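Side-chain contacts in hypothetical protein CG14615-PA (Drosophila melanogaster, PDB 1SQH), which is of unknown function but may transfer acyl groups, perhaps to the nitrogen of glycine: residues D15-V18 and D19-L22; L38-N41 and Q42-D46; V127-G130 and F131-R134. One frame throughout, in Å; residues are numbered along the deposited sequence.

Overall arrangement
All three contacts are local, made between neighbouring turns of helix or at a helix start, and all lie in the DUF5645 region. Contacts 1 and 2 sit on consecutive helices, 15-29 and 34-51, which pack together through leucines and ion pairs; their centres are 10 Å apart. Contact 1 is partly buried and rich in acids that bond to arginines. Contact 2 is buried, and several of its polar groups reach into the second half of the chain. Contact 3 stands apart, its centre about 24 Å from that of contact 2; it is partly buried, with Leu129 and Gly130 exposed, and there a strand of the mixed sheet passes into helix 129-141, with a small apolar cluster beside a capping aspartate.

Contact 1: D15-V18 and D19-L22; sequences DSEV and DELL
Asp19 lies back against the preceding turn of helix 15-29, its CB 3.4 Å from Ser16 O and its CG 3.5 Å from Asp15 O. With CG anti to the carbonyl carbon (chi1 -84°), the carboxylate runs alongside the backbone of that turn. Asp19 OD1 and Asp15 O come within 3.4 Å, but both are acceptors and no bond forms between them. Behind this side chain the Asp19 amide gives a nearly straight bond to Asp15 O (N to O 3.0 Å, 165° at the hydrogen).

The CB bond of Val18 points away from the following turn, although CB itself still touches the Asp19 amide. The carbonyl oxygen of Val18 receives Leu22 N at 2.7 Å, and the same oxygen also lies 3.1 Å from Leu21 CB. On the apolar side of the helix Val18 packs on Leu13 and on the Arg43 side chain, and Leu21 and Leu22 continue that side onto Leu39 of helix 34-51.

Glu20 CB lies 3.4 Å from Glu17 O. Its first torsion, close to that of Asp19 (chi1 -78°), brings CG to 3.6 Å from Ser16 O, and beyond CG the chain stays extended. Glu17 turns OE2 to the backbone N of Ser14, just before the helix, which is one half of a capping box.

Four acids thus crowd the first two turns without bonding to one another. Each has an arginine partner beyond the contact in a salt bridge: Asp15 with Arg56, Glu17 with Arg11, Asp19 with Arg43 and Glu20 with Arg77. Their negative charge near the helix N-terminus should also suit the helix dipole, and the helix is tied by its acids to several separate parts of the chain.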
# COMPACT_ATOMS: atom_id res chain seq x y z
N ASP A 15 -7.82 -18.88 4.15
CA ASP A 15 -6.67 -18.61 3.28
C ASP A 15 -6.99 -19.09 1.87
O ASP A 15 -6.64 -18.44 0.88
CB ASP A 15 -5.42 -19.31 3.84
CG ASP A 15 -4.72 -18.48 4.91
OD1 ASP A 15 -5.36 -17.58 5.51
OD2 ASP A 15 -3.52 -18.73 5.16
N SER A 16 -7.67 -20.23 1.78
CA SER A 16 -8.05 -20.81 0.50
C SER A 16 -8.99 -19.90 -0.28
O SER A 16 -8.91 -19.80 -1.50
CB SER A 16 -8.73 -22.16 0.72
OG SER A 16 -9.58 -22.49 -0.36
N GLU A 17 -9.89 -19.24 0.45
CA GLU A 17 -10.84 -18.33 -0.15
C GLU A 17 -10.19 -17.04 -0.64
O GLU A 17 -10.57 -16.50 -1.69
CB GLU A 17 -11.95 -18.01 0.85
CG GLU A 17 -13.06 -19.04 0.87
CD GLU A 17 -14.02 -18.83 2.01
OE1 GLU A 17 -15.22 -19.14 1.84
OE2 GLU A 17 -13.57 -18.38 3.09
N VAL A 18 -9.21 -16.55 0.12
CA VAL A 18 -8.50 -15.33 -0.27
C VAL A 18 -7.81 -15.66 -1.58
O VAL A 18 -7.87 -14.89 -2.53
CB VAL A 18 -7.45 -14.92 0.79
CG1 VAL A 18 -6.83 -13.58 0.44
CG2 VAL A 18 -8.11 -14.84 2.15
N ASP A 19 -7.18 -16.82 -1.64
CA ASP A 19 -6.51 -17.24 -2.85
C ASP A 19 -7.47 -17.19 -4.04
O ASP A 19 -7.10 -16.72 -5.12
CB ASP A 19 -5.92 -18.64 -2.67
CG ASP A 19 -4.56 -18.60 -1.99
OD1 ASP A 19 -4.22 -19.58 -1.28
OD2 ASP A 19 -3.81 -17.60 -2.16
N GLU A 20 -8.70 -17.65 -3.84
CA GLU A 20 -9.69 -17.62 -4.91
C GLU A 20 -10.03 -16.17 -5.23
O GLU A 20 -10.21 -15.81 -6.39
CB GLU A 20 -10.97 -18.34 -4.50
CG GLU A 20 -10.91 -19.85 -4.55
CD GLU A 20 -12.25 -20.49 -4.25
OE1 GLU A 20 -12.44 -20.99 -3.11
OE2 GLU A 20 -13.13 -20.48 -5.15
N LEU A 21 -10.13 -15.35 -4.19
CA LEU A 21 -10.44 -13.94 -4.37
C LEU A 21 -9.35 -13.30 -5.24
O LEU A 21 -9.63 -12.48 -6.11
CB LEU A 21 -10.49 -13.24 -3.02
CG LEU A 21 -10.93 -11.78 -3.03
CD1 LEU A 21 -12.35 -11.65 -3.60
CD2 LEU A 21 -10.86 -11.25 -1.60
N LEU A 22 -8.10 -13.69 -4.97
CA LEU A 22 -6.95 -13.19 -5.71
C LEU A 22 -7.02 -13.54 -7.20
O LEU A 22 -6.78 -12.67 -8.05
CB LEU A 22 -5.66 -13.77 -5.10
CG LEU A 22 -4.34 -13.60 -5.87
CD1 LEU A 22 -3.99 -12.13 -6.01
CD2 LEU A 22 -3.23 -14.31 -5.11

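Contact 2: L38-N41 and Q42-D46; sequences LLYN and QRKWD
Asn41 and Trp45, one turn apart on helix 34-51, meet amide to indole: ND2 stands 3.2 Å above one face of the ring, offset toward the rim, with Trp45 CZ3 the nearest atom. The two planes are 75° apart. Asn41 CG is anti to the backbone N (chi1 -179°), which carries the amide forward along the helix to the indole. Asn41 OD1 accepts from Ser232 OG; a water lies 2.8 Å from this OD1 and accepts from Lys44 NZ at 2.7 Å. Lys44 reaches it with a bend at chi3, passing CE 3.9 Å from Asn41 OD1, and NZ also bonds to Ser232 and forms a salt bridge with Glu264. Tyr40 OH shares that carboxylate, its hydrogen bond ending on the same OE2.

Ser232, Glu264 and Asn209, which accepts from Trp45 NE1, all belong to the second half of the chain, so this side of helix 34-51 docks the DUF5645 region against it. With an alanine in place of Trp45, Asn209 OD1 would probably lose its indole donor and the Asn41 amide the ring face that limits its turning.

On another side Gln42 NE2 gives bonds to Asp46 OD1 (3.0 Å), met from above the carboxylate plane, and to Leu64 O, while Gln42 OE1 is met by Lys66 NZ. Arg43 NH1 holds the second oxygen of Asp46, OD2, at 2.9 Å in a salt bridge, in the guanidinium plane and on the anti side of the carboxylate, somewhat out of its plane. The backbone amides of Gln42, Arg43, Lys44 and Trp45 are bonded to the carbonyls four residues earlier.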
# COMPACT_ATOMS: atom_id res chain seq x y z
N LEU A 38 -2.87 -5.77 -4.23
CA LEU A 38 -3.03 -5.80 -2.79
C LEU A 38 -3.17 -7.26 -2.33
O LEU A 38 -2.49 -7.69 -1.40
CB LEU A 38 -4.27 -4.99 -2.40
CG LEU A 38 -4.99 -5.10 -1.05
CD1 LEU A 38 -4.05 -5.53 0.04
CD2 LEU A 38 -5.63 -3.75 -0.74
N LEU A 39 -4.03 -8.01 -3.02
CA LEU A 39 -4.26 -9.42 -2.70
C LEU A 39 -2.99 -10.21 -2.96
O LEU A 39 -2.56 -11.04 -2.13
CB LEU A 39 -5.42 -9.98 -3.54
CG LEU A 39 -6.83 -10.03 -2.91
CD1 LEU A 39 -7.12 -8.78 -2.12
CD2 LEU A 39 -7.87 -10.22 -4.03
N TYR A 40 -2.38 -9.96 -4.11
CA TYR A 40 -1.14 -10.62 -4.47
C TYR A 40 -0.08 -10.34 -3.38
O TYR A 40 0.59 -11.26 -2.89
CB TYR A 40 -0.64 -10.09 -5.81
CG TYR A 40 0.79 -10.44 -6.08
CD1 TYR A 40 1.13 -11.66 -6.65
CD2 TYR A 40 1.81 -9.56 -5.73
CE1 TYR A 40 2.46 -12.00 -6.88
CE2 TYR A 40 3.14 -9.89 -5.95
CZ TYR A 40 3.46 -11.11 -6.53
OH TYR A 40 4.79 -11.41 -6.78
N ASN A 41 0.06 -9.08 -3.02
CA ASN A 41 1.04 -8.71 -2.02
C ASN A 41 0.83 -9.38 -0.67
O ASN A 41 1.77 -9.96 -0.10
CB ASN A 41 1.07 -7.19 -1.83
CG ASN A 41 2.09 -6.76 -0.81
OD1 ASN A 41 3.29 -6.73 -1.09
ND2 ASN A 41 1.63 -6.45 0.38
N GLN A 42 -0.40 -9.31 -0.15
CA GLN A 42 -0.69 -9.90 1.15
C GLN A 42 -0.36 -11.38 1.19
O GLN A 42 0.33 -11.85 2.10
CB GLN A 42 -2.15 -9.70 1.53
CG GLN A 42 -2.45 -10.14 2.97
CD GLN A 42 -1.53 -9.44 3.97
OE1 GLN A 42 -1.60 -8.23 4.15
NE2 GLN A 42 -0.65 -10.21 4.60
N ARG A 43 -0.84 -12.12 0.20
CA ARG A 43 -0.56 -13.55 0.16
C ARG A 43 0.94 -13.82 0.03
O ARG A 43 1.43 -14.83 0.53
CB ARG A 43 -1.34 -14.21 -0.98
CG ARG A 43 -2.84 -14.22 -0.71
CD ARG A 43 -3.16 -14.95 0.59
NE ARG A 43 -3.09 -16.40 0.44
CZ ARG A 43 -2.85 -17.26 1.44
NH1 ARG A 43 -2.67 -16.80 2.67
NH2 ARG A 43 -2.83 -18.56 1.20
N LYS A 44 1.67 -12.92 -0.63
CA LYS A 44 3.11 -13.10 -0.75
C LYS A 44 3.71 -13.05 0.65
O LYS A 44 4.52 -13.91 1.03
CB LYS A 44 3.74 -12.00 -1.61
CG LYS A 44 5.27 -12.11 -1.70
CD LYS A 44 5.88 -11.09 -2.66
CE LYS A 44 5.66 -9.67 -2.17
NZ LYS A 44 6.35 -8.69 -3.05
N TRP A 45 3.30 -12.03 1.42
CA TRP A 45 3.78 -11.87 2.79
C TRP A 45 3.35 -13.05 3.66
O TRP A 45 4.14 -13.57 4.46
CB TRP A 45 3.25 -10.57 3.42
CG TRP A 45 3.95 -9.32 2.97
CD1 TRP A 45 5.19 -9.23 2.39
CD2 TRP A 45 3.48 -7.98 3.11
NE1 TRP A 45 5.51 -7.91 2.17
CE2 TRP A 45 4.48 -7.12 2.60
CE3 TRP A 45 2.30 -7.41 3.63
CZ2 TRP A 45 4.34 -5.72 2.59
CZ3 TRP A 45 2.16 -6.03 3.62
CH2 TRP A 45 3.18 -5.20 3.11
N ASP A 46 2.08 -13.46 3.52
CA ASP A 46 1.55 -14.58 4.29
C ASP A 46 2.49 -15.77 4.15
O ASP A 46 2.86 -16.40 5.14
CB ASP A 46 0.15 -14.98 3.79
CG ASP A 46 -0.95 -14.00 4.21
OD1 ASP A 46 -0.70 -13.13 5.06
OD2 ASP A 46 -2.09 -14.13 3.70
O HOH W 1 5.99 -6.48 -1.56

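Contact 3: V127-G130 and F131-R134; sequences VDLG and FCNR
Val127 CG1 touches both Phe131 CB and Cys132 SG, each at 3.9 Å. The valine branch and the phenylalanine side chain lie obliquely to one another. Leu129 adds a looser contact, its CD2 4.5 Å from Cys132 SG. The thiol comes back toward the strand because SG is anti to the carbonyl carbon (chi1 -71°), beside its own backbone N. Further out, Phe131 CD2 lies 3.6 Å from Asp128 CB, the ring meeting it obliquely.

These residues mark the passage from strand 123-128 into helix 129-141. The strand lies in the mixed sheet between strands 91-96 and 289-299, and Val127 also packs on Phe95, Leu129 on Val293. Asp128 is the N-cap, and its OD2 accepts from Gly130 N at 2.7 Å, 161° at the hydrogen, closing an Asx turn; the donor comes in on the anti side of the carboxylate, 26° out of its plane. At Gly130 a side chain would crowd that carboxylate, so the missing CB leaves the cap room.

Asp128 also serves the helix through its carbonyl oxygen, which takes Phe131 N at 2.9 Å, the donor lying well above the carbonyl plane, and Cys132 N in a weak bond at 3.3 Å.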
# COMPACT_ATOMS: atom_id res chain seq x y z
N VAL A 127 -9.64 3.97 -1.83
CA VAL A 127 -11.08 4.02 -2.07
C VAL A 127 -11.40 4.50 -3.47
O VAL A 127 -10.94 5.56 -3.89
CB VAL A 127 -11.80 4.98 -1.09
CG1 VAL A 127 -13.31 4.80 -1.23
CG2 VAL A 127 -11.35 4.73 0.34
N ASP A 128 -12.21 3.71 -4.18
CA ASP A 128 -12.62 4.05 -5.54
C ASP A 128 -13.41 5.35 -5.52
O ASP A 128 -14.18 5.60 -4.58
CB ASP A 128 -13.48 2.93 -6.12
CG ASP A 128 -13.82 3.15 -7.58
OD1 ASP A 128 -13.08 2.62 -8.44
OD2 ASP A 128 -14.81 3.86 -7.86
N LEU A 129 -13.23 6.18 -6.54
CA LEU A 129 -13.94 7.46 -6.59
C LEU A 129 -15.46 7.31 -6.50
O LEU A 129 -16.15 8.23 -6.06
CB LEU A 129 -13.56 8.21 -7.88
CG LEU A 129 -12.09 8.62 -7.93
CD1 LEU A 129 -11.76 9.25 -9.28
CD2 LEU A 129 -11.80 9.58 -6.79
N GLY A 130 -15.97 6.16 -6.91
CA GLY A 130 -17.41 5.96 -6.87
C GLY A 130 -17.95 5.57 -5.51
O GLY A 130 -19.17 5.48 -5.34
N PHE A 131 -17.06 5.34 -4.55
CA PHE A 131 -17.48 4.96 -3.21
C PHE A 131 -17.19 6.08 -2.21
O PHE A 131 -17.70 6.07 -1.10
CB PHE A 131 -16.74 3.70 -2.71
CG PHE A 131 -16.95 2.48 -3.56
CD1 PHE A 131 -18.21 2.16 -4.07
CD2 PHE A 131 -15.89 1.60 -3.79
CE1 PHE A 131 -18.41 0.98 -4.82
CE2 PHE A 131 -16.08 0.42 -4.53
CZ PHE A 131 -17.34 0.11 -5.05
N CYS A 132 -16.36 7.03 -2.62
CA CYS A 132 -15.97 8.12 -1.73
C CYS A 132 -17.08 8.93 -1.05
O CYS A 132 -17.11 9.02 0.18
CB CYS A 132 -15.01 9.07 -2.46
SG CYS A 132 -13.36 8.36 -2.76
N ASN A 133 -17.99 9.51 -1.83
CA ASN A 133 -19.05 10.33 -1.26
C ASN A 133 -19.93 9.54 -0.29
O ASN A 133 -20.13 9.94 0.86
CB ASN A 133 -19.92 10.94 -2.36
CG ASN A 133 -20.77 12.12 -1.87
OD1 ASN A 133 -20.24 13.17 -1.50
ND2 ASN A 133 -22.09 11.94 -1.87
N ARG A 134 -20.45 8.41 -0.76
CA ARG A 134 -21.31 7.61 0.08
C ARG A 134 -20.62 7.14 1.36
O ARG A 134 -21.21 7.19 2.43
CB ARG A 134 -21.85 6.41 -0.69
CG ARG A 134 -22.87 5.61 0.08
CD ARG A 134 -23.60 4.60 -0.80
NE ARG A 134 -24.59 3.87 -0.01
CZ ARG A 134 -25.41 2.95 -0.51
NH1 ARG A 134 -25.38 2.64 -1.80
NH2 ARG A 134 -26.27 2.33 0.30